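Local coordinates for protein lectin 2 (Agrocybe aegerita, PDB 4TQJ) that recognises and binds glycans that carry a non-reducing terminal N-acetylglucosamine, using a beta-propeller scaffold, at residues L120-I123 with R124-R128; L255-G258 with G259-G263; G277-A280 with A281-P284; Y365-G368 with K369-G373. The protein carries 1 engineered substitution. All coordinates share one frame; numbering follows the deposited sequence.

In the fold
The four contacts are short loops of one beta-propeller, each built round a side chain that ties its own backbone. Contact 1 joins the first and second strands of a blade, contacts 2 and 4 occupy equivalent turns between the third and fourth strands of two others, and contact 3 links consecutive blades. Contact 1 is the surface case, across the chain's centre from contact 3, with centres about 34 Å apart; the other three are partly buried. Their chemistry follows place: an aspartate holds the exposed loop, asparagines aided by a neighbouring polar side chain hold the two turns, and a histidine braced by tryptophan holds the interblade connection. None touches another.

Contact 1 (L120-I123 with R124-R128); sequences LADI and RKTGR. Engineered in segment 124-128: T126 (natural residue Ile).
D122 reaches across to T126 and G127 in a loop of the beta-propeller, the one that leads from strand 117-121 to strand 130-134 of the same blade. The tight part is the carboxylate. Its OD1 takes the backbone N of T126 at 2.7 Å on its syn lone pair. OD2 takes the N of G127, also at 2.7 Å, but this donor lies well out of the carboxylate plane. With CG anti to the backbone N (chi1 -176°), the acid group is swung across the mouth of the loop, where the two consecutive N-H groups can meet it. Alongside, a type I beta turn from D122 to K125 closes through K125 N and D122 O, 3.2 Å apart, and D122 is also the centre of an inverse gamma turn. G127 has a positive phi (93°), a conformation natural to glycine.

The outer side is looser. The side chain of K125 sets off away from residues 120-123, and T126, an engineered residue, has an OG1 with no polar partner in the model; it sits over the guanidinium faces of R124 and R128, toward their rims. R124 itself is drawn off to D130 of the next strand by a salt bridge, while I123 is buried, and its carbonyl accepts from N200. Between the two sides a water closes the loop: it donates to D122 OD1 at 2.5 Å and accepts from R124 N at 2.9 Å.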
loop_
_atom_site.group_PDB
_atom_site.type_symbol
_atom_site.label_atom_id
_atom_site.label_comp_id
_atom_site.label_asym_id
_atom_site.label_seq_id
_atom_site.Cartn_x
_atom_site.Cartn_y
_atom_site.Cartn_z
ATOM N N LEU A 120 8.038 18.871 -6.451
ATOM C CA LEU A 120 8.294 17.649 -7.206
ATOM C C LEU A 120 6.995 17.199 -7.844
ATOM O O LEU A 120 5.986 17.054 -7.158
ATOM C CB LEU A 120 8.808 16.551 -6.280
ATOM C CG LEU A 120 10.141 16.895 -5.624
ATOM C CD1 LEU A 120 10.367 16.081 -4.346
ATOM C CD2 LEU A 120 11.279 16.730 -6.621
ATOM N N ALA A 121 7.019 16.977 -9.154
ATOM C CA ALA A 121 5.791 16.677 -9.886
ATOM C C ALA A 121 6.063 15.972 -11.215
ATOM O O ALA A 121 7.025 16.282 -11.910
ATOM C CB ALA A 121 5.001 17.968 -10.127
ATOM N N ASP A 122 5.189 15.036 -11.560
ATOM C CA ASP A 122 5.258 14.318 -12.829
ATOM C C ASP A 122 4.612 15.149 -13.927
ATOM O O ASP A 122 3.548 14.812 -14.428
ATOM C CB ASP A 122 4.543 12.977 -12.693
ATOM C CG ASP A 122 4.652 12.114 -13.944
ATOM O OD1 ASP A 122 5.433 12.452 -14.862
ATOM O OD2 ASP A 122 3.952 11.083 -13.986
ATOM N N ILE A 123 5.257 16.250 -14.288
ATOM C CA ILE A 123 4.678 17.188 -15.245
ATOM C C ILE A 123 4.645 16.642 -16.670
ATOM O O ILE A 123 3.954 17.190 -17.529
ATOM C CB ILE A 123 5.407 18.533 -15.216
ATOM C CG1 ILE A 123 6.909 18.321 -15.239
ATOM C CG2 ILE A 123 5.059 19.317 -13.944
ATOM C CD1 ILE A 123 7.670 19.585 -14.971
ATOM N N ARG A 124 5.380 15.563 -16.920
ATOM C CA ARG A 124 5.403 14.949 -18.254
ATOM C C ARG A 124 4.583 13.664 -18.330
ATOM O O ARG A 124 4.529 13.010 -19.374
ATOM C CB ARG A 124 6.844 14.707 -18.712
ATOM C CG ARG A 124 7.611 15.996 -19.032
ATOM C CD ARG A 124 9.079 15.734 -19.390
ATOM N NE ARG A 124 9.803 15.141 -18.273
ATOM C CZ ARG A 124 10.486 14.000 -18.339
ATOM N NH1 ARG A 124 10.560 13.323 -19.484
ATOM N NH2 ARG A 124 11.098 13.538 -17.257
ATOM N N LYS A 125 3.930 13.322 -17.220
ATOM C CA LYS A 125 3.156 12.090 -17.097
ATOM C C LYS A 125 3.945 10.835 -17.477
ATOM O O LYS A 125 3.464 10.009 -18.247
ATOM C CB LYS A 125 1.852 12.168 -17.904
ATOM C CG LYS A 125 0.831 13.128 -17.320
ATOM C CD LYS A 125 -0.449 12.411 -16.905
ATOM C CE LYS A 125 -1.288 12.022 -18.118
ATOM N NZ LYS A 125 -2.495 11.248 -17.723
ATOM N N THR A 126 5.144 10.682 -16.921
ATOM C CA THR A 126 5.941 9.482 -17.180
ATOM C C THR A 126 6.003 8.532 -15.983
ATOM O O THR A 126 6.629 7.475 -16.058
ATOM C CB THR A 126 7.369 9.816 -17.677
ATOM O OG1 THR A 126 8.065 10.613 -16.704
ATOM C CG2 THR A 126 7.303 10.570 -18.988
ATOM N N GLY A 127 5.341 8.899 -14.891
ATOM C CA GLY A 127 5.276 8.038 -13.715
ATOM C C GLY A 127 6.339 8.293 -12.656
ATOM O O GLY A 127 6.436 7.574 -11.662
ATOM N N ARG A 128 7.152 9.316 -12.865
ATOM C CA ARG A 128 8.114 9.704 -11.856
ATOM C C ARG A 128 8.232 11.219 -11.847
ATOM O O ARG A 128 7.889 11.874 -12.827
ATOM C CB ARG A 128 9.466 9.013 -12.091
ATOM C CG ARG A 128 10.117 9.314 -13.424
ATOM C CD ARG A 128 11.229 8.301 -13.774
ATOM N NE ARG A 128 11.962 8.767 -14.943
ATOM C CZ ARG A 128 11.750 8.345 -16.182
ATOM N NH1 ARG A 128 10.858 7.392 -16.415
ATOM N NH2 ARG A 128 12.452 8.859 -17.189
HETATM O O HOH W 1 7.289 13.987 -15.402
#

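Contact 2 (L255-G258 with G259-G263); sequences LNNG and GGVFG
L255 and G263 face each other at the open end of a tight reversal in which the two arms run roughly antiparallel, 159° apart, with N256 and F262 as a single non-hydrogen-bonded bridge pair. The flanking bonds are G263 N to L255 O at 3.0 Å and N257 N to V261 O at 2.8 Å. Two asparagine oxygens then fill the bend. N256 OD1 draws in the N of G258, 2.7 Å away, forming an Asx turn, and also the N of G260 at 2.8 Å. N257 adopts the crowded rotamer (chi1 80°), which brings its OD1 back over its own turn. There G259 N, at 2.8 Å, and V261 N approach it from opposite faces of the amide plane, so each oxygen is gripped by two backbone donors.

On the flank, the F262 ring lies obliquely to the N256 amide, their planes 47° apart, and CE1 touches N256 CB at 3.7 Å. V261 lays its CB against N257 OD1. G258 and G260 both take up positive phi values within the bend. N256 ND2 bonds to the carbonyls of V179 and A241, and F262 packs on V212 and I213 of strand 210-213 in the neighbouring blade. The arrangement is the asparagine- and glycine-rich turn between third and fourth blade strands in this FG-GAP-like beta-propeller.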
loop_
_atom_site.group_PDB
_atom_site.type_symbol
_atom_site.label_atom_id
_atom_site.label_comp_id
_atom_site.label_asym_id
_atom_site.label_seq_id
_atom_site.Cartn_x
_atom_site.Cartn_y
_atom_site.Cartn_z
ATOM N N LEU A 255 -15.766 28.708 -11.521
ATOM C CA LEU A 255 -15.705 27.355 -12.040
ATOM C C LEU A 255 -15.010 27.266 -13.408
ATOM O O LEU A 255 -15.208 28.110 -14.292
ATOM C CB LEU A 255 -17.101 26.740 -12.092
ATOM C CG LEU A 255 -17.905 26.628 -10.788
ATOM C CD1 LEU A 255 -19.323 26.196 -11.124
ATOM C CD2 LEU A 255 -17.260 25.652 -9.794
ATOM N N ASN A 256 -14.184 26.235 -13.541
ATOM C CA ASN A 256 -13.468 25.888 -14.761
ATOM C C ASN A 256 -14.448 25.251 -15.731
ATOM O O ASN A 256 -15.214 24.378 -15.336
ATOM C CB ASN A 256 -12.363 24.873 -14.416
ATOM C CG ASN A 256 -11.380 24.642 -15.561
ATOM O OD1 ASN A 256 -11.734 24.699 -16.744
ATOM N ND2 ASN A 256 -10.136 24.367 -15.205
ATOM N N ASN A 257 -14.435 25.680 -16.992
ATOM C CA ASN A 257 -15.345 25.109 -17.988
ATOM C C ASN A 257 -14.892 23.725 -18.427
ATOM O O ASN A 257 -15.570 23.053 -19.208
ATOM C CB ASN A 257 -15.489 26.016 -19.213
ATOM C CG ASN A 257 -14.329 25.881 -20.190
ATOM O OD1 ASN A 257 -13.160 25.796 -19.796
ATOM N ND2 ASN A 257 -14.648 25.887 -21.480
ATOM N N GLY A 258 -13.732 23.313 -17.929
ATOM C CA GLY A 258 -13.171 22.022 -18.274
ATOM C C GLY A 258 -12.003 22.158 -19.231
ATOM O O GLY A 258 -11.379 21.171 -19.607
ATOM N N GLY A 259 -11.705 23.391 -19.624
ATOM C CA GLY A 259 -10.607 23.651 -20.532
ATOM C C GLY A 259 -9.779 24.844 -20.101
ATOM O O GLY A 259 -8.989 25.383 -20.874
ATOM N N GLY A 260 -9.960 25.274 -18.860
ATOM C CA GLY A 260 -9.147 26.361 -18.345
ATOM C C GLY A 260 -9.761 27.725 -18.581
ATOM O O GLY A 260 -9.099 28.744 -18.406
ATOM N N VAL A 261 -11.028 27.753 -18.976
ATOM C CA VAL A 261 -11.770 29.011 -19.014
ATOM C C VAL A 261 -12.661 29.122 -17.775
ATOM O O VAL A 261 -13.478 28.226 -17.513
ATOM C CB VAL A 261 -12.666 29.109 -20.271
ATOM C CG1 VAL A 261 -13.392 30.457 -20.290
ATOM C CG2 VAL A 261 -11.840 28.919 -21.550
ATOM N N PHE A 262 -12.538 30.229 -17.038
ATOM C CA PHE A 262 -13.277 30.405 -15.786
ATOM C C PHE A 262 -14.484 31.331 -15.866
ATOM O O PHE A 262 -14.432 32.378 -16.514
ATOM C CB PHE A 262 -12.328 30.844 -14.661
ATOM C CG PHE A 262 -11.327 29.787 -14.296
ATOM C CD1 PHE A 262 -11.592 28.888 -13.285
ATOM C CD2 PHE A 262 -10.152 29.650 -15.021
ATOM C CE1 PHE A 262 -10.689 27.886 -12.970
ATOM C CE2 PHE A 262 -9.239 28.653 -14.713
ATOM C CZ PHE A 262 -9.509 27.772 -13.688
ATOM N N GLY A 263 -15.563 30.924 -15.196
ATOM C CA GLY A 263 -16.795 31.684 -15.135
ATOM C C GLY A 263 -16.782 32.777 -14.077
ATOM O O GLY A 263 -15.760 33.042 -13.448
#

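Contact 3 (G277-A280 with A281-P284); sequences GWQA and AKHP
H283 folds back on Q279 and W278, and hydrogen bonds do most of the holding. The backbone N of Q279 meets H283 ND1 at 2.8 Å, at the edge of the imidazole and only 4° out of its plane, in a nearly straight bond. Because ND1 accepts here and NE2 is bonded to N303 OD1, both ring nitrogens are engaged and the rotation of the ring is fixed. The carbonyl of Q279 answers with two bonds: H283 N, 2.8 Å from Q279 O, comes nearly along the C=O axis, whereas K282 N, 3.1 Å from the same O, stands above the carbonyl plane. Together these close the bend through A280 and A281.

Nonpolar contact comes next. H283 CB rests 3.4 Å from W278 CE3, and the two side chains cross at about a right angle. Over the centre of one imidazole face lies K282 CB. W278 itself is anchored by NE1 to D271 and its ring meets that of F272.

The solvent side is weaker: Q279 and K282 run alongside each other, pointing the same way, and K282 NZ makes a weak bond to Q279 OE1 at 3.1 Å.

This belongs to the loop from strand 266-269 of one blade to strand 285-288 of the next; its Gly-Trp pair, with a histidine five positions beyond the tryptophan, recurs in most of the other interblade connections of this lectin's beta-propeller.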
loop_
_atom_site.group_PDB
_atom_site.type_symbol
_atom_site.label_atom_id
_atom_site.label_comp_id
_atom_site.label_asym_id
_atom_site.label_seq_id
_atom_site.Cartn_x
_atom_site.Cartn_y
_atom_site.Cartn_z
ATOM N N GLY A 277 -15.343 35.808 11.555
ATOM C CA GLY A 277 -14.349 35.652 12.599
ATOM C C GLY A 277 -13.215 34.683 12.299
ATOM O O GLY A 277 -12.400 34.405 13.175
ATOM N N TRP A 278 -13.153 34.175 11.069
ATOM C CA TRP A 278 -12.093 33.252 10.717
ATOM C C TRP A 278 -10.797 34.018 10.496
ATOM O O TRP A 278 -10.743 34.950 9.687
ATOM C CB TRP A 278 -12.470 32.431 9.488
ATOM C CG TRP A 278 -13.650 31.533 9.732
ATOM C CD1 TRP A 278 -14.964 31.894 9.713
ATOM C CD2 TRP A 278 -13.623 30.125 10.019
ATOM N NE1 TRP A 278 -15.756 30.811 9.999
ATOM C CE2 TRP A 278 -14.962 29.710 10.182
ATOM C CE3 TRP A 278 -12.597 29.181 10.178
ATOM C CZ2 TRP A 278 -15.308 28.380 10.470
ATOM C CZ3 TRP A 278 -12.938 27.866 10.488
ATOM C CH2 TRP A 278 -14.283 27.478 10.628
ATOM N N GLN A 279 -9.759 33.619 11.227
ATOM C CA GLN A 279 -8.471 34.292 11.173
ATOM C C GLN A 279 -7.351 33.327 10.787
ATOM O O GLN A 279 -7.316 32.186 11.241
ATOM C CB GLN A 279 -8.151 34.928 12.532
ATOM C CG GLN A 279 -9.262 35.816 13.104
ATOM C CD GLN A 279 -9.108 36.025 14.614
ATOM O OE1 GLN A 279 -7.997 36.138 15.121
ATOM N NE2 GLN A 279 -10.224 36.030 15.334
ATOM N N ALA A 280 -6.421 33.808 9.973
ATOM C CA ALA A 280 -5.292 33.003 9.519
ATOM C C ALA A 280 -4.472 32.427 10.676
ATOM O O ALA A 280 -4.026 31.282 10.622
ATOM C CB ALA A 280 -4.407 33.833 8.619
ATOM N N ALA A 281 -4.282 33.221 11.726
ATOM C CA ALA A 281 -3.464 32.798 12.867
ATOM C C ALA A 281 -4.128 31.739 13.755
ATOM O O ALA A 281 -3.486 31.176 14.640
ATOM C CB ALA A 281 -3.064 34.009 13.717
ATOM N N LYS A 282 -5.409 31.472 13.530
ATOM C CA LYS A 282 -6.141 30.603 14.443
ATOM C C LYS A 282 -6.896 29.460 13.768
ATOM O O LYS A 282 -7.090 28.413 14.374
ATOM C CB LYS A 282 -7.125 31.418 15.304
ATOM C CG LYS A 282 -6.497 32.578 16.086
ATOM C CD LYS A 282 -7.291 32.880 17.352
ATOM C CE LYS A 282 -7.526 34.375 17.555
ATOM N NZ LYS A 282 -6.287 35.194 17.482
ATOM N N HIS A 283 -7.318 29.664 12.523
ATOM C CA HIS A 283 -8.363 28.835 11.941
ATOM C C HIS A 283 -8.006 28.228 10.589
ATOM O O HIS A 283 -8.465 28.706 9.550
ATOM C CB HIS A 283 -9.619 29.679 11.784
ATOM C CG HIS A 283 -10.081 30.318 13.058
ATOM N ND1 HIS A 283 -10.300 31.675 13.175
ATOM C CD2 HIS A 283 -10.395 29.782 14.261
ATOM C CE1 HIS A 283 -10.724 31.945 14.394
ATOM N NE2 HIS A 283 -10.782 30.814 15.078
ATOM N N PRO A 284 -7.202 27.165 10.594
ATOM C CA PRO A 284 -6.850 26.533 9.319
ATOM C C PRO A 284 -8.065 26.047 8.511
ATOM O O PRO A 284 -9.013 25.434 9.048
ATOM C CB PRO A 284 -5.934 25.366 9.723
ATOM C CG PRO A 284 -5.960 25.291 11.214
ATOM C CD PRO A 284 -6.411 26.640 11.723
#

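Contact 4 (Y365-G368 with K369-G373); sequences YNDG and KGNFG
An Asx turn, set in the loop between strands 361-364 and 376-379 of a propeller blade, organises the meeting of N366 and D367 with G370 and N371. N366 OD1 accepts from G368 N at 2.9 Å, closing that turn, and from G370 N at 3.0 Å, the latter lying in the carbonyl plane on a lone pair. D367 works beside it, its carboxylate folded back over the bend by a chi1 of 71°. OD2 is then clasped by two backbone donors from opposite faces of its plane, K369 N at 2.7 Å and N371 N at 3.1 Å. On the solvent side, where D367 and K369 are exposed, a water donates to D367 O at 3.0 Å and accepts from K369 NZ at 3.1 Å.

The arms are joined by G373 N to Y365 O and by D367 N to N371 O, round a single bridge of N366 with F372. F372 turns its ring obliquely toward N366 N and packs on V323 and L324 of the neighbouring blade, while N366 ND2 bonds to the carbonyls of L290 and A351. Y365 leads away from residues 369-373 and packs on V36 of the second subunit.

With the N371 side-chain amide added, three N-H groups surround the D367 acid, which probably steadies its negative charge. Carboxylate and amide planes are 79° apart, yet N371 ND2 comes to 2.9 Å from D367 OD1 on the syn side, with that oxygen almost in the amide plane.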
loop_
_atom_site.group_PDB
_atom_site.type_symbol
_atom_site.label_atom_id
_atom_site.label_comp_id
_atom_site.label_asym_id
_atom_site.label_seq_id
_atom_site.Cartn_x
_atom_site.Cartn_y
_atom_site.Cartn_z
ATOM N N TYR A 365 -12.927 9.737 12.464
ATOM C CA TYR A 365 -13.189 9.161 11.160
ATOM C C TYR A 365 -14.487 9.627 10.525
ATOM O O TYR A 365 -15.521 9.719 11.184
ATOM C CB TYR A 365 -13.123 7.631 11.224
ATOM C CG TYR A 365 -11.775 7.146 11.681
ATOM C CD1 TYR A 365 -10.665 7.271 10.860
ATOM C CD2 TYR A 365 -11.597 6.609 12.950
ATOM C CE1 TYR A 365 -9.418 6.850 11.277
ATOM C CE2 TYR A 365 -10.351 6.183 13.379
ATOM C CZ TYR A 365 -9.267 6.304 12.535
ATOM O OH TYR A 365 -8.023 5.891 12.945
ATOM N N ASN A 366 -14.409 9.932 9.233
ATOM C CA ASN A 366 -15.571 10.305 8.437
ATOM C C ASN A 366 -16.487 9.102 8.381
ATOM O O ASN A 366 -16.006 7.973 8.341
ATOM C CB ASN A 366 -15.108 10.690 7.030
ATOM C CG ASN A 366 -16.182 11.382 6.218
ATOM O OD1 ASN A 366 -17.346 10.980 6.222
ATOM N ND2 ASN A 366 -15.787 12.432 5.497
ATOM N N ASP A 367 -17.797 9.315 8.396
ATOM C CA ASP A 367 -18.707 8.167 8.406
ATOM C C ASP A 367 -19.052 7.703 6.985
ATOM O O ASP A 367 -19.840 6.782 6.802
ATOM C CB ASP A 367 -19.977 8.457 9.230
ATOM C CG ASP A 367 -20.908 9.453 8.549
ATOM O OD1 ASP A 367 -22.071 9.574 8.991
ATOM O OD2 ASP A 367 -20.482 10.098 7.567
ATOM N N GLY A 368 -18.444 8.330 5.983
ATOM C CA GLY A 368 -18.742 8.017 4.600
ATOM C C GLY A 368 -19.775 8.967 4.014
ATOM O O GLY A 368 -20.103 8.891 2.827
ATOM N N LYS A 369 -20.273 9.874 4.852
ATOM C CA LYS A 369 -21.299 10.831 4.456
ATOM C C LYS A 369 -20.927 12.282 4.773
ATOM O O LYS A 369 -21.696 13.197 4.487
ATOM C CB LYS A 369 -22.629 10.486 5.138
ATOM C CG LYS A 369 -23.307 9.227 4.603
ATOM C CD LYS A 369 -23.723 9.422 3.157
ATOM C CE LYS A 369 -24.571 8.275 2.669
ATOM N NZ LYS A 369 -23.903 6.958 2.862
ATOM N N GLY A 370 -19.756 12.498 5.370
ATOM C CA GLY A 370 -19.329 13.838 5.729
ATOM C C GLY A 370 -19.548 14.141 7.197
ATOM O O GLY A 370 -19.299 15.253 7.661
ATOM N N ASN A 371 -20.045 13.157 7.938
ATOM C CA ASN A 371 -20.187 13.315 9.375
ATOM C C ASN A 371 -18.988 12.665 10.033
ATOM O O ASN A 371 -18.250 11.928 9.376
ATOM C CB ASN A 371 -21.504 12.708 9.878
ATOM C CG ASN A 371 -22.691 13.108 9.019
ATOM O OD1 ASN A 371 -23.058 14.292 8.938
ATOM N ND2 ASN A 371 -23.292 12.125 8.360
ATOM N N PHE A 372 -18.780 12.944 11.314
ATOM C CA PHE A 372 -17.589 12.465 12.001
ATOM C C PHE A 372 -17.879 11.688 13.257
ATOM O O PHE A 372 -18.819 11.992 13.985
ATOM C CB PHE A 372 -16.604 13.606 12.251
ATOM C CG PHE A 372 -15.929 14.065 10.992
ATOM C CD1 PHE A 372 -14.710 13.536 10.620
ATOM C CD2 PHE A 372 -16.555 14.966 10.143
ATOM C CE1 PHE A 372 -14.102 13.921 9.429
ATOM C CE2 PHE A 372 -15.948 15.363 8.961
ATOM C CZ PHE A 372 -14.717 14.833 8.604
ATOM N N GLY A 373 -17.077 10.653 13.482
ATOM C CA GLY A 373 -17.251 9.783 14.632
ATOM C C GLY A 373 -16.546 10.337 15.849
ATOM O O GLY A 373 -15.953 11.412 15.792
HETATM O O HOH W 2 -21.907 5.731 4.884
#